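Local coordinates for protein L-threonine dehydrogenase (PDB 2YY7) that probably oxidises the 3-hydroxyl of L-threonine with bound NAD, as a UDP-galactose 4-epimerase-like member of the short-chain dehydrogenase-reductase superfamily, at residues 213-218 with 296-301; 174-179 with 304-309. All blocks are in the same frame, centred on the assembly; numbering follows the deposited sequence.

Both contacts bring the C-terminal end of the chain back against the C-terminal ends of strands 164-174 and 211-215, and their centres lie 11 Å apart on the same side of the chain's centre. In chain order come 174-179, 213-218, 296-301 and 304-309, so interaction 2 encloses interaction 1. They share helix 300-311: interaction 1 fastens the loop that leads into it, interaction 2 its middle turns. On the sheet side, these strands are parallel neighbours, and M216 N reaches I174 O across them at 2.9 Å. Y215 OH and D306 OD1, 2.5 Å apart, tie the two contacts directly. The terminal helix thus packs on segments that lie next to NAD-binding residues such as L173 and Q13.

Interaction 1 of 2, residues 213-218 with 296-301; sequences MMYMDD and HTFDLE
The turn from strand 211-215 into helix 216-228 meets the loop that leads into the C-terminal helix 300-311, and a carboxylate gripping two consecutive backbone N-H groups joins them. D218, in the first turn of its helix, puts OD1 3.0 Å from F298 N in a fairly straight bond (161°), using the syn lone pair. Its OD2 takes two donors from T297: OG1 at 2.9 Å through the syn lone pair, and the backbone N at 3.0 Å from above the carboxylate plane. T297 OG1 can do this because it sits between its own N and carbonyl carbon (chi1 65°), alongside the donating N-H. The cluster of donors probably favours the charged form of D218. A water is held at 2.5 Å from D218 OD1 and also bridges Y215 N and F298 O, so the strand's last N-H is tied to the same loop.

Y215 stands at the N-cap position of helix 216-228, with its ring anti to the backbone N. This crossing from a sheet strand into a helix belongs to the Rossmann-type fold of the epimerase/dehydratase family. Beside the polar knot, Y215 and F298 make a T-shaped stack: CD1 of Y215 stands 3.5 Å above the centre of the F298 ring, the planes 71° apart. The carboxyl carbon of D218 lies at the edge of that ring, in its plane, while D217 CB approaches CE1 of F298 obliquely at 3.7 Å. One residue beyond F298, D299 N-caps helix 300-311 through a backbone N of its first turn, and its OD2 also hydrogen-bonds S302 OG.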
loop_
_atom_site.group_PDB
_atom_site.type_symbol
_atom_site.label_atom_id
_atom_site.label_comp_id
_atom_site.label_asym_id
_atom_site.label_seq_id
_atom_site.Cartn_x
_atom_site.Cartn_y
_atom_site.Cartn_z
ATOM N N MET A 213 -13.400 19.165 1.708
ATOM C CA MET A 213 -14.741 18.744 1.324
ATOM C C MET A 213 -15.066 19.167 -0.102
ATOM O O MET A 213 -14.373 20.003 -0.684
ATOM C CB MET A 213 -15.770 19.362 2.277
ATOM C CG MET A 213 -15.648 18.905 3.725
ATOM S SD MET A 213 -16.529 17.368 4.053
ATOM C CE MET A 213 -16.582 17.389 5.852
ATOM N N MET A 214 -16.126 18.582 -0.652
ATOM C CA MET A 214 -16.572 18.899 -2.000
ATOM C C MET A 214 -18.054 18.575 -2.159
ATOM O O MET A 214 -18.534 17.561 -1.647
ATOM C CB MET A 214 -15.759 18.104 -3.029
ATOM C CG MET A 214 -16.130 18.408 -4.477
ATOM S SD MET A 214 -15.073 17.529 -5.642
ATOM C CE MET A 214 -13.527 18.460 -5.451
ATOM N N TYR A 215 -18.783 19.445 -2.852
ATOM C CA TYR A 215 -20.203 19.217 -3.091
ATOM C C TYR A 215 -20.284 18.144 -4.178
ATOM O O TYR A 215 -19.453 18.123 -5.090
ATOM C CB TYR A 215 -20.881 20.506 -3.574
ATOM C CG TYR A 215 -22.392 20.464 -3.505
ATOM C CD1 TYR A 215 -23.169 21.240 -4.363
ATOM C CD2 TYR A 215 -23.046 19.674 -2.559
ATOM C CE1 TYR A 215 -24.557 21.233 -4.282
ATOM C CE2 TYR A 215 -24.438 19.661 -2.469
ATOM C CZ TYR A 215 -25.184 20.444 -3.335
ATOM O OH TYR A 215 -26.553 20.434 -3.260
ATOM N N MET A 216 -21.277 17.261 -4.092
ATOM C CA MET A 216 -21.411 16.171 -5.067
ATOM C C MET A 216 -21.421 16.601 -6.540
ATOM O O MET A 216 -20.832 15.927 -7.387
ATOM C CB MET A 216 -22.663 15.336 -4.759
ATOM C CG MET A 216 -22.773 14.033 -5.561
ATOM S SD MET A 216 -21.440 12.849 -5.217
ATOM C CE MET A 216 -21.944 12.245 -3.593
ATOM N N ASP A 217 -22.087 17.708 -6.860
ATOM C CA ASP A 217 -22.124 18.170 -8.252
ATOM C C ASP A 217 -20.710 18.327 -8.810
ATOM O O ASP A 217 -20.445 18.025 -9.973
ATOM C CB ASP A 217 -22.845 19.517 -8.368
ATOM C CG ASP A 217 -24.333 19.413 -8.093
ATOM O OD1 ASP A 217 -25.055 20.378 -8.407
ATOM O OD2 ASP A 217 -24.783 18.381 -7.561
ATOM N N ASP A 218 -19.810 18.818 -7.970
ATOM C CA ASP A 218 -18.424 19.022 -8.366
ATOM C C ASP A 218 -17.726 17.675 -8.513
ATOM O O ASP A 218 -17.007 17.440 -9.488
ATOM C CB ASP A 218 -17.710 19.881 -7.316
ATOM C CG ASP A 218 -17.965 21.360 -7.505
ATOM O OD1 ASP A 218 -17.918 22.108 -6.509
ATOM O OD2 ASP A 218 -18.201 21.783 -8.653
ATOM N N HIS A 296 -13.491 23.602 -9.612
ATOM C CA HIS A 296 -14.693 23.412 -8.805
ATOM C C HIS A 296 -15.601 24.625 -8.939
ATOM O O HIS A 296 -15.138 25.718 -9.257
ATOM C CB HIS A 296 -14.326 23.180 -7.334
ATOM C CG HIS A 296 -13.714 24.370 -6.660
ATOM N ND1 HIS A 296 -14.437 25.222 -5.852
ATOM C CD2 HIS A 296 -12.444 24.839 -6.658
ATOM C CE1 HIS A 296 -13.638 26.163 -5.381
ATOM N NE2 HIS A 296 -12.424 25.953 -5.855
ATOM N N THR A 297 -16.896 24.435 -8.707
ATOM C CA THR A 297 -17.843 25.535 -8.833
ATOM C C THR A 297 -18.500 25.949 -7.516
ATOM O O THR A 297 -18.830 27.121 -7.332
ATOM C CB THR A 297 -18.951 25.189 -9.843
ATOM O OG1 THR A 297 -19.726 24.095 -9.341
ATOM C CG2 THR A 297 -18.345 24.782 -11.182
ATOM N N PHE A 298 -18.676 25.005 -6.596
ATOM C CA PHE A 298 -19.318 25.316 -5.317
ATOM C C PHE A 298 -18.380 25.566 -4.139
ATOM O O PHE A 298 -17.401 24.848 -3.951
ATOM C CB PHE A 298 -20.276 24.191 -4.903
ATOM C CG PHE A 298 -21.469 24.036 -5.803
ATOM C CD1 PHE A 298 -21.375 23.325 -6.994
ATOM C CD2 PHE A 298 -22.690 24.604 -5.457
ATOM C CE1 PHE A 298 -22.486 23.182 -7.829
ATOM C CE2 PHE A 298 -23.807 24.465 -6.287
ATOM C CZ PHE A 298 -23.702 23.754 -7.472
ATOM N N ASP A 299 -18.689 26.592 -3.347
ATOM C CA ASP A 299 -17.920 26.874 -2.144
ATOM C C ASP A 299 -18.907 26.626 -1.008
ATOM O O ASP A 299 -20.050 26.248 -1.267
ATOM C CB ASP A 299 -17.388 28.317 -2.126
ATOM C CG ASP A 299 -18.487 29.364 -2.246
ATOM O OD1 ASP A 299 -18.140 30.561 -2.304
ATOM O OD2 ASP A 299 -19.679 29.006 -2.287
ATOM N N LEU A 300 -18.488 26.823 0.238
ATOM C CA LEU A 300 -19.372 26.578 1.375
ATOM C C LEU A 300 -20.740 27.267 1.280
ATOM O O LEU A 300 -21.773 26.637 1.515
ATOM C CB LEU A 300 -18.682 26.985 2.679
ATOM C CG LEU A 300 -19.520 26.786 3.945
ATOM C CD1 LEU A 300 -20.036 25.344 4.003
ATOM C CD2 LEU A 300 -18.678 27.112 5.174
ATOM N N GLU A 301 -20.744 28.551 0.936
ATOM C CA GLU A 301 -21.983 29.314 0.815
ATOM C C GLU A 301 -22.944 28.807 -0.265
ATOM O O GLU A 301 -24.135 28.639 -0.006
ATOM C CB GLU A 301 -21.667 30.797 0.559
ATOM C CG GLU A 301 -22.881 31.632 0.146
ATOM C CD GLU A 301 -22.561 33.112 -0.009
ATOM O OE1 GLU A 301 -21.525 33.446 -0.625
ATOM O OE2 GLU A 301 -23.355 33.945 0.476
HETATM O O HOH W 1 -17.661 21.871 -4.035
#

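Interaction 2 of 2, residues 174-179 with 304-309; sequences ISWSTP and TKDMIE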
loop_
_atom_site.group_PDB
_atom_site.type_symbol
_atom_site.label_atom_id
_atom_site.label_comp_id
_atom_site.label_asym_id
_atom_site.label_seq_id
_atom_site.Cartn_x
_atom_site.Cartn_y
_atom_site.Cartn_z
ATOM N N ILE A 174 -20.498 15.769 -0.146
ATOM C CA ILE A 174 -21.783 16.183 0.407
ATOM C C ILE A 174 -22.904 16.129 -0.636
ATOM O O ILE A 174 -22.771 16.679 -1.727
ATOM C CB ILE A 174 -21.653 17.616 0.968
ATOM C CG1 ILE A 174 -20.544 17.637 2.030
ATOM C CG2 ILE A 174 -22.980 18.081 1.563
ATOM C CD1 ILE A 174 -19.899 18.998 2.243
ATOM N N SER A 175 -24.005 15.462 -0.302
ATOM C CA SER A 175 -25.121 15.351 -1.235
ATOM C C SER A 175 -26.475 15.326 -0.533
ATOM O O SER A 175 -26.558 15.124 0.677
ATOM C CB SER A 175 -24.981 14.090 -2.087
ATOM O OG SER A 175 -25.143 12.935 -1.285
ATOM N N TRP A 176 -27.530 15.507 -1.326
ATOM C CA TRP A 176 -28.905 15.540 -0.839
ATOM C C TRP A 176 -29.787 14.401 -1.358
ATOM O O TRP A 176 -30.854 14.146 -0.803
ATOM C CB TRP A 176 -29.556 16.868 -1.247
ATOM C CG TRP A 176 -29.453 17.122 -2.730
ATOM C CD1 TRP A 176 -28.486 17.844 -3.376
ATOM C CD2 TRP A 176 -30.299 16.582 -3.754
ATOM N NE1 TRP A 176 -28.677 17.784 -4.736
ATOM C CE2 TRP A 176 -29.781 17.015 -4.996
ATOM C CE3 TRP A 176 -31.444 15.771 -3.743
ATOM C CZ2 TRP A 176 -30.371 16.664 -6.218
ATOM C CZ3 TRP A 176 -32.030 15.424 -4.961
ATOM C CH2 TRP A 176 -31.490 15.871 -6.180
ATOM N N SER A 177 -29.358 13.719 -2.418
ATOM C CA SER A 177 -30.180 12.653 -3.000
ATOM C C SER A 177 -30.123 11.271 -2.358
ATOM O O SER A 177 -31.104 10.529 -2.407
ATOM C CB SER A 177 -29.867 12.505 -4.492
ATOM O OG SER A 177 -28.533 12.079 -4.691
ATOM N N THR A 178 -28.987 10.918 -1.766
ATOM C CA THR A 178 -28.831 9.602 -1.149
ATOM C C THR A 178 -27.954 9.713 0.099
ATOM O O THR A 178 -27.000 10.486 0.126
ATOM C CB THR A 178 -28.180 8.619 -2.149
ATOM O OG1 THR A 178 -28.932 8.621 -3.369
ATOM C CG2 THR A 178 -28.150 7.205 -1.592
ATOM N N PRO A 179 -28.279 8.948 1.155
ATOM C CA PRO A 179 -27.510 8.972 2.403
ATOM C C PRO A 179 -26.076 8.493 2.186
ATOM O O PRO A 179 -25.820 7.655 1.321
ATOM C CB PRO A 179 -28.289 8.017 3.311
ATOM C CG PRO A 179 -29.681 8.100 2.781
ATOM C CD PRO A 179 -29.466 8.087 1.295
ATOM N N THR A 304 -24.261 25.218 0.699
ATOM C CA THR A 304 -25.233 25.259 1.784
ATOM C C THR A 304 -26.596 25.687 1.247
ATOM O O THR A 304 -27.622 25.108 1.597
ATOM C CB THR A 304 -24.794 26.238 2.898
ATOM O OG1 THR A 304 -23.580 25.766 3.496
ATOM C CG2 THR A 304 -25.872 26.338 3.974
ATOM N N LYS A 305 -26.600 26.701 0.389
ATOM C CA LYS A 305 -27.841 27.193 -0.191
ATOM C C LYS A 305 -28.524 26.087 -0.986
ATOM O O LYS A 305 -29.711 25.810 -0.791
ATOM C CB LYS A 305 -27.561 28.385 -1.114
ATOM C CG LYS A 305 -28.794 28.933 -1.812
ATOM C CD LYS A 305 -28.423 30.043 -2.787
ATOM C CE LYS A 305 -29.660 30.625 -3.453
ATOM N NZ LYS A 305 -29.310 31.602 -4.523
ATOM N N ASP A 306 -27.762 25.457 -1.879
ATOM C CA ASP A 306 -28.276 24.385 -2.729
ATOM C C ASP A 306 -28.781 23.183 -1.933
ATOM O O ASP A 306 -29.777 22.566 -2.306
ATOM C CB ASP A 306 -27.193 23.951 -3.724
ATOM C CG ASP A 306 -27.758 23.182 -4.903
ATOM O OD1 ASP A 306 -27.857 21.942 -4.826
ATOM O OD2 ASP A 306 -28.120 23.831 -5.908
ATOM N N MET A 307 -28.103 22.850 -0.837
ATOM C CA MET A 307 -28.531 21.729 -0.002
ATOM C C MET A 307 -29.878 22.036 0.642
ATOM O O MET A 307 -30.811 21.229 0.583
ATOM C CB MET A 307 -27.502 21.441 1.102
ATOM C CG MET A 307 -26.298 20.612 0.655
ATOM S SD MET A 307 -26.719 18.908 0.203
ATOM C CE MET A 307 -26.751 18.121 1.823
ATOM N N ILE A 308 -29.975 23.207 1.261
ATOM C CA ILE A 308 -31.210 23.604 1.926
ATOM C C ILE A 308 -32.379 23.702 0.942
ATOM O O ILE A 308 -33.511 23.369 1.285
ATOM C CB ILE A 308 -31.004 24.935 2.687
ATOM C CG1 ILE A 308 -30.023 24.696 3.843
ATOM C CG2 ILE A 308 -32.340 25.466 3.220
ATOM C CD1 ILE A 308 -29.588 25.940 4.563
ATOM N N GLU A 309 -32.108 24.138 -0.284
ATOM C CA GLU A 309 -33.169 24.232 -1.280
ATOM C C GLU A 309 -33.676 22.835 -1.616
ATOM O O GLU A 309 -34.879 22.613 -1.742
ATOM C CB GLU A 309 -32.664 24.909 -2.555
ATOM C CG GLU A 309 -32.322 26.379 -2.397
ATOM C CD GLU A 309 -32.069 27.058 -3.733
ATOM O OE1 GLU A 309 -31.246 26.547 -4.520
ATOM O OE2 GLU A 309 -32.691 28.104 -3.997
HETATM O O HOH W 2 -27.307 19.791 -6.506
#
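D306 OD1 is gripped by two partners: the hydroxyl of Y215 from strand 211-215, and a water at 2.8 Å from D306 OD1, which can donate to it. The same water accepts from W176 NE1 at 3.0 Å, so the indole N-H is joined to the helix carboxylate through solvent, the two side chains themselves staying 4.2 Å apart from NE1 to OD1. CG of D306 is anti to its backbone N (chi1 -162°), which swings the carboxylate towards the loop.

M307 comes in beside the tryptophan, its chain bent at both chi2 (-67°) and chi3 (-83°), and this folds the thioether in against the backbone of S175 and W176. SD lies at the edge of the indole, near its plane, 5.2 Å from the centroid of the five-membered ring, and it also touches W176 CB at 3.8 Å. The terminal methyl CE goes further in, meeting S175 O at 3.2 Å and I174 CG2 at 3.8 Å, where the two side chains cross at about a right angle. The indole also stacks on the ring of H310, further along the same helix, while S175 OG turns to Q13, an NAD-binding residue.

An edge-on Met-aromatic contact thus packs helix 300-311 onto the loop that follows strand 164-174, a strand of the Rossmann-type sheet whose L173 binds NAD.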